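Local coordinates for periplasmic solute binding protein (PDB 4CL2) that binds manganese and zinc ions in the periplasm and probably delivers them to a membrane transporter for uptake, at residues Ser10-Gly15 with Asp247-Pro252; Glu145-Ser150 with Pro257-Leu262. All blocks are in the same frame, centred on the assembly; numbering follows the deposited sequence. Where two conformers were deposited one is given.

Contact 1 of 2, residues Ser10-Gly15 with Asp247-Pro252. With MN (manganese (II) ion), chain L; SO4 (sulfate ion), chain F.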
loop_
_atom_site.group_PDB
_atom_site.type_symbol
_atom_site.label_atom_id
_atom_site.label_comp_id
_atom_site.label_asym_id
_atom_site.label_seq_id
_atom_site.Cartn_x
_atom_site.Cartn_y
_atom_site.Cartn_z
ATOM N N SER A 10 12.005 1.615 1.298
ATOM C CA SER A 10 11.588 2.990 1.535
ATOM C C SER A 10 10.596 3.086 2.717
ATOM O O SER A 10 10.620 4.092 3.414
ATOM C CB SER A 10 11.050 3.633 0.278
ATOM O OG SER A 10 9.851 2.979 -0.155
ATOM N N PHE A 11 9.694 2.145 2.844
ATOM C CA PHE A 11 8.725 2.192 3.937
ATOM C C PHE A 11 8.262 0.822 4.353
ATOM O O PHE A 11 8.675 -0.225 3.814
ATOM C CB PHE A 11 7.544 3.154 3.590
ATOM C CG PHE A 11 6.441 2.534 2.720
ATOM C CD1 PHE A 11 6.663 2.108 1.420
ATOM C CD2 PHE A 11 5.158 2.433 3.239
ATOM C CE1 PHE A 11 5.625 1.602 0.636
ATOM C CE2 PHE A 11 4.113 1.910 2.464
ATOM C CZ PHE A 11 4.350 1.508 1.161
ATOM N N SER A 12 7.494 0.800 5.451
ATOM C CA SER A 12 7.280 -0.440 6.206
ATOM C C SER A 12 6.712 -1.563 5.387
ATOM O O SER A 12 7.083 -2.723 5.567
ATOM C CB SER A 12 6.355 -0.173 7.425
ATOM O OG SER A 12 5.112 0.461 7.062
ATOM N N ILE A 13 5.798 -1.266 4.485
ATOM C CA ILE A 13 5.165 -2.323 3.720
ATOM C C ILE A 13 6.194 -3.039 2.856
ATOM O O ILE A 13 6.228 -4.279 2.820
ATOM C CB ILE A 13 4.019 -1.813 2.892
ATOM C CG1 ILE A 13 2.902 -1.346 3.878
ATOM C CG2 ILE A 13 3.573 -2.851 1.847
ATOM C CD1 ILE A 13 1.647 -0.882 3.130
ATOM N N ILE A 14 7.032 -2.290 2.172
ATOM C CA ILE A 14 8.079 -2.925 1.356
ATOM C C ILE A 14 9.119 -3.665 2.174
ATOM O O ILE A 14 9.532 -4.780 1.838
ATOM C CB ILE A 14 8.711 -1.884 0.394
ATOM C CG1 ILE A 14 7.641 -1.359 -0.582
ATOM C CG2 ILE A 14 9.914 -2.440 -0.348
ATOM C CD1 ILE A 14 8.148 -0.250 -1.506
ATOM N N GLY A 15 9.482 -3.114 3.334
ATOM C CA GLY A 15 10.365 -3.810 4.231
ATOM C C GLY A 15 9.862 -5.157 4.652
ATOM O O GLY A 15 10.628 -6.156 4.689
ATOM N N ASP A 247 -1.721 2.848 4.612
ATOM C CA ASP A 247 -0.523 3.639 4.275
ATOM C C ASP A 247 0.720 3.233 5.034
ATOM O O ASP A 247 1.802 3.680 4.689
ATOM C CB ASP A 247 -0.786 5.114 4.521
ATOM C CG ASP A 247 -1.653 5.743 3.434
ATOM O OD1 ASP A 247 -1.720 5.161 2.349
ATOM O OD2 ASP A 247 -2.265 6.787 3.741
ATOM N N SER A 248 0.557 2.455 6.106
ATOM C CA SER A 248 1.653 2.031 6.972
ATOM C C SER A 248 1.236 0.769 7.652
ATOM O O SER A 248 0.056 0.598 7.949
ATOM C CB SER A 248 1.876 3.116 8.022
ATOM O OG SER A 248 2.853 2.743 8.996
ATOM N N LEU A 249 2.176 -0.102 7.956
ATOM C CA LEU A 249 1.906 -1.169 8.912
ATOM C C LEU A 249 1.533 -0.552 10.255
ATOM O O LEU A 249 1.980 0.584 10.584
ATOM C CB LEU A 249 3.130 -2.060 9.101
ATOM C CG LEU A 249 3.564 -2.718 7.786
ATOM C CD1 LEU A 249 4.697 -3.618 8.080
ATOM C CD2 LEU A 249 2.450 -3.498 7.106
ATOM N N SER A 250 0.744 -1.281 11.057
ATOM C CA SER A 250 0.438 -0.828 12.387
ATOM C C SER A 250 1.662 -1.048 13.266
ATOM O O SER A 250 2.615 -1.705 12.854
ATOM C CB SER A 250 -0.743 -1.615 12.984
ATOM O OG SER A 250 -0.408 -2.971 13.249
ATOM N N LYS A 251 1.573 -0.541 14.498
ATOM C CA LYS A 251 2.493 -0.953 15.560
ATOM C C LYS A 251 2.426 -2.495 15.710
ATOM O O LYS A 251 1.410 -3.133 15.337
ATOM C CB LYS A 251 2.149 -0.200 16.862
ATOM C CG LYS A 251 0.798 -0.604 17.455
ATOM C CD LYS A 251 0.190 0.391 18.448
ATOM C CE LYS A 251 -1.141 -0.151 18.975
ATOM N NZ LYS A 251 -1.880 0.854 19.805
ATOM N N PRO A 252 3.466 -3.105 16.307
ATOM C CA PRO A 252 3.515 -4.562 16.424
ATOM C C PRO A 252 2.292 -5.172 17.154
ATOM O O PRO A 252 1.859 -6.257 16.789
ATOM C CB PRO A 252 4.840 -4.809 17.194
ATOM C CG PRO A 252 5.687 -3.626 16.780
ATOM C CD PRO A 252 4.713 -2.486 16.851
HETATM MN MN MN L . -1.347 7.396 1.296
HETATM S S SO4 F . -1.347 1.596 15.096
HETATM O O1 SO4 F . -2.334 2.155 14.173
HETATM O O2 SO4 F . -1.267 2.624 16.162
HETATM O O3 SO4 F . -0.027 1.436 14.496
HETATM O O4 SO4 F . -1.815 0.355 15.783
#

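Contact 2 of 2, residues Glu145-Ser150 with Pro257-Leu262. With SO4 (sulfate ion), chain E.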
loop_
_atom_site.group_PDB
_atom_site.type_symbol
_atom_site.label_atom_id
_atom_site.label_comp_id
_atom_site.label_asym_id
_atom_site.label_seq_id
_atom_site.Cartn_x
_atom_site.Cartn_y
_atom_site.Cartn_z
ATOM N N GLU A 145 2.007 -17.647 -2.185
ATOM C CA GLU A 145 0.971 -18.579 -1.846
ATOM C C GLU A 145 0.328 -18.268 -0.520
ATOM O O GLU A 145 -0.882 -18.375 -0.392
ATOM C CB GLU A 145 1.457 -20.047 -1.867
ATOM C CG GLU A 145 1.933 -20.564 -3.218
ATOM C CD GLU A 145 1.061 -20.175 -4.421
ATOM O OE1 GLU A 145 -0.187 -20.351 -4.337
ATOM O OE2 GLU A 145 1.658 -19.707 -5.447
ATOM N N LYS A 146 1.122 -17.873 0.463
ATOM C CA LYS A 146 0.528 -17.477 1.735
ATOM C C LYS A 146 -0.440 -16.289 1.589
ATOM O O LYS A 146 -1.509 -16.296 2.172
ATOM C CB LYS A 146 1.657 -17.123 2.713
ATOM C CG LYS A 146 1.217 -16.989 4.147
ATOM C CD LYS A 146 2.424 -16.731 5.063
ATOM C CE LYS A 146 2.021 -16.713 6.542
ATOM N NZ LYS A 146 3.300 -16.487 7.285
ATOM N N ILE A 147 -0.083 -15.306 0.747
ATOM C CA ILE A 147 -0.902 -14.154 0.506
ATOM C C ILE A 147 -2.174 -14.587 -0.212
ATOM O O ILE A 147 -3.274 -14.230 0.150
ATOM C CB ILE A 147 -0.148 -13.061 -0.366
ATOM C CG1 ILE A 147 1.016 -12.413 0.391
ATOM C CG2 ILE A 147 -1.175 -11.968 -0.852
ATOM C CD1 ILE A 147 0.620 -11.388 1.367
ATOM N N ARG A 148 -2.015 -15.384 -1.272
ATOM C CA ARG A 148 -3.174 -15.890 -1.998
ATOM C C ARG A 148 -4.133 -16.648 -1.092
ATOM O O ARG A 148 -5.360 -16.441 -1.127
ATOM C CB ARG A 148 -2.778 -16.723 -3.224
ATOM C CG ARG A 148 -3.983 -17.140 -4.086
ATOM C CD ARG A 148 -3.545 -18.003 -5.265
ATOM N NE ARG A 148 -2.704 -17.191 -6.104
ATOM C CZ ARG A 148 -1.440 -17.461 -6.415
ATOM N NH1 ARG A 148 -0.851 -18.547 -5.978
ATOM N NH2 ARG A 148 -0.755 -16.566 -7.130
ATOM N N ASN A 149 -3.593 -17.508 -0.271
ATOM C CA ASN A 149 -4.404 -18.338 0.602
ATOM C C ASN A 149 -5.197 -17.532 1.587
ATOM O O ASN A 149 -6.347 -17.873 1.893
ATOM C CB ASN A 149 -3.534 -19.371 1.299
ATOM C CG ASN A 149 -3.086 -20.456 0.366
ATOM O OD1 ASN A 149 -3.726 -20.699 -0.653
ATOM N ND2 ASN A 149 -1.996 -21.158 0.727
ATOM N N SER A 150 -4.645 -16.447 2.082
ATOM C CA SER A 150 -5.381 -15.579 3.005
ATOM C C SER A 150 -6.359 -14.637 2.380
ATOM O O SER A 150 -7.389 -14.320 2.997
ATOM C CB SER A 150 -4.479 -14.677 3.882
ATOM O OG SER A 150 -3.817 -15.462 4.854
ATOM N N PRO A 257 0.429 -5.672 11.577
ATOM C CA PRO A 257 1.885 -5.500 11.803
ATOM C C PRO A 257 2.724 -6.060 10.635
ATOM O O PRO A 257 3.948 -5.957 10.655
ATOM C CB PRO A 257 2.113 -6.263 13.061
ATOM C CG PRO A 257 1.163 -7.420 12.981
ATOM C CD PRO A 257 -0.104 -6.700 12.484
ATOM N N THR A 258 2.084 -6.681 9.669
ATOM C CA THR A 258 2.740 -7.218 8.465
ATOM C C THR A 258 1.918 -6.863 7.246
ATOM O O THR A 258 0.735 -6.516 7.354
ATOM C CB THR A 258 2.891 -8.764 8.507
ATOM O OG1 THR A 258 1.607 -9.392 8.334
ATOM C CG2 THR A 258 3.469 -9.277 9.795
ATOM N N TYR A 259 2.499 -6.945 6.050
ATOM C CA TYR A 259 1.736 -6.668 4.860
ATOM C C TYR A 259 0.563 -7.595 4.684
ATOM O O TYR A 259 -0.566 -7.158 4.341
ATOM C CB TYR A 259 2.657 -6.739 3.636
ATOM C CG TYR A 259 1.990 -6.592 2.246
ATOM C CD1 TYR A 259 1.238 -5.523 1.955
ATOM C CD2 TYR A 259 2.186 -7.505 1.268
ATOM C CE1 TYR A 259 0.675 -5.321 0.679
ATOM C CE2 TYR A 259 1.671 -7.334 0.007
ATOM C CZ TYR A 259 0.907 -6.241 -0.293
ATOM O OH TYR A 259 0.379 -6.060 -1.551
ATOM N N LEU A 260 0.788 -8.900 4.837
ATOM C CA LEU A 260 -0.321 -9.845 4.771
ATOM C C LEU A 260 -1.427 -9.490 5.768
ATOM O O LEU A 260 -2.596 -9.473 5.371
ATOM C CB LEU A 260 0.152 -11.262 4.993
ATOM C CG LEU A 260 -0.896 -12.388 4.871
ATOM C CD1 LEU A 260 -0.215 -13.684 4.675
ATOM C CD2 LEU A 260 -1.708 -12.477 6.129
ATOM N N ASP A 261 -1.087 -9.159 7.005
ATOM C CA ASP A 261 -2.073 -8.793 8.011
ATOM C C ASP A 261 -2.804 -7.504 7.633
ATOM O O ASP A 261 -3.987 -7.389 7.895
ATOM C CB ASP A 261 -1.463 -8.606 9.353
ATOM C CG ASP A 261 -0.923 -9.917 9.966
ATOM O OD1 ASP A 261 -1.311 -10.993 9.574
ATOM O OD2 ASP A 261 -0.125 -9.825 10.876
ATOM N N LEU A 262 -2.115 -6.582 7.016
ATOM C CA LEU A 262 -2.717 -5.348 6.564
ATOM C C LEU A 262 -3.746 -5.598 5.495
ATOM O O LEU A 262 -4.888 -5.076 5.562
ATOM C CB LEU A 262 -1.664 -4.366 6.027
ATOM C CG LEU A 262 -2.174 -3.019 5.487
ATOM C CD1 LEU A 262 -1.154 -1.925 5.853
ATOM C CD2 LEU A 262 -2.344 -3.106 4.008
HETATM S S SO4 E . -6.059 -17.033 7.158
HETATM O O1 SO4 E . -7.482 -16.745 6.960
HETATM O O2 SO4 E . -5.313 -15.801 6.890
HETATM O O3 SO4 E . -5.674 -18.105 6.212
HETATM O O4 SO4 E . -5.764 -17.498 8.513
#

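Contact 1 of 2, residues Ser10-Gly15 with Asp247-Pro252
Ser12 and Leu249 carry this contact, with a polar grip and an apolar one side by side. The Ser12 hydroxyl accepts the backbone N-H of Leu249 in a nearly straight bond, OG to N 3.1 Å with an N-H...O angle of 165°. OG sits between the backbone N and carbonyl carbon of Ser12 (chi1 54°), facing the loop. The same oxygen lies 3.6 Å from Leu249 CG. Leu249 CD1 packs against the serine, 3.6 Å from Ser12 O, while the other branch, CD2, turns to Ile13 and meets its CG1 at 3.9 Å. The Ile13 and Leu249 side chains cross obliquely. Phe11, at the N-cap position, offers its ring edge. Its CE2 comes to 3.7 Å from Asp247 O, which lies near the ring plane. CB of Asp247 points away from the helix, and the carboxylate binds the manganese ion, OD1 at 2.5 Å and OD2 at 2.7 Å, together with His106 and Glu172. The Ser12 bond fixes Leu249, two residues beyond this metal ligand, to the first turn of the helix. Ser248 OG donates to Leu249 O at 2.8 Å and accepts from Gly35 N. Around it, helix 12-22 begins just after strand 6-9 of the four-stranded parallel sheet. The loop leads from strand 239-244 to helix 259-274, whose Leu262 touches both Ile13 and Leu249.

Contact 2 of 2, residues Glu145-Ser150 with Pro257-Leu262
Leu260 reaches from the first turn of its helix to the side of helix 133-158, where it meets Lys146, Ile147 and Ser150. The tight part lies on the buried side. Ile147 CD1 comes to 3.7 Å from Leu260 CB and 3.9 Å from Leu260 CA, and the two side chains slide past each other in opposite directions. Leu260 CB points toward helix 133-158, and its CG is anti to the backbone N (chi1 -177°). Ile147 CD1 also approaches Tyr259 CD2 obliquely, at 4.2 Å. Leu111 and Met115 of helix 111-128 pack on Ile147, and the Tyr259 hydroxyl is bonded to Trp108 O. Helix 133-158 is probably the long linking helix that joins the two lobes, as in other cluster A solute-binding proteins, the class to which the ZnuA-like family belongs. The contact joins it to the start of the C-terminal helix. That start is capped by Thr258, whose OG1 accepts Asp261 N at 3.0 Å. The outer side is more exposed and more polar, though packing is close at one point. There Leu260 CD1 meets Lys146 CG at 3.6 Å. The exposed lysine lends apolar carbons of its chain, which crosses Leu260 at about a right angle in the conformer given. Ser150 OG stands 3.9 Å from Leu260 CD2. It also donates to O2 of a sulfate ion, at a doubtfully short 2.5 Å. The sulfate probably came from the crystallisation liquor, and Arg264 of helix 259-274 binds it too.

The centres of contact 1 and contact 2 lie about 13 Å apart, and the two touch. Their segments alternate along the chain: 10-15, 145-150, 247-252, 257-262. The last two are separated by only four residues, so one passage of chain serves both contacts as it runs from the loop 247-252 into helix 259-274. Ile13 CG2 meets Tyr259 CD1 at 3.5 Å, which joins helix 12-22 to this helix directly. Helix 259-274 thus touches helix 133-158 in contact 2 and helix 12-22 through Tyr259. This probably links the helix connecting the lobes with the segment that carries the metal ligand Asp247.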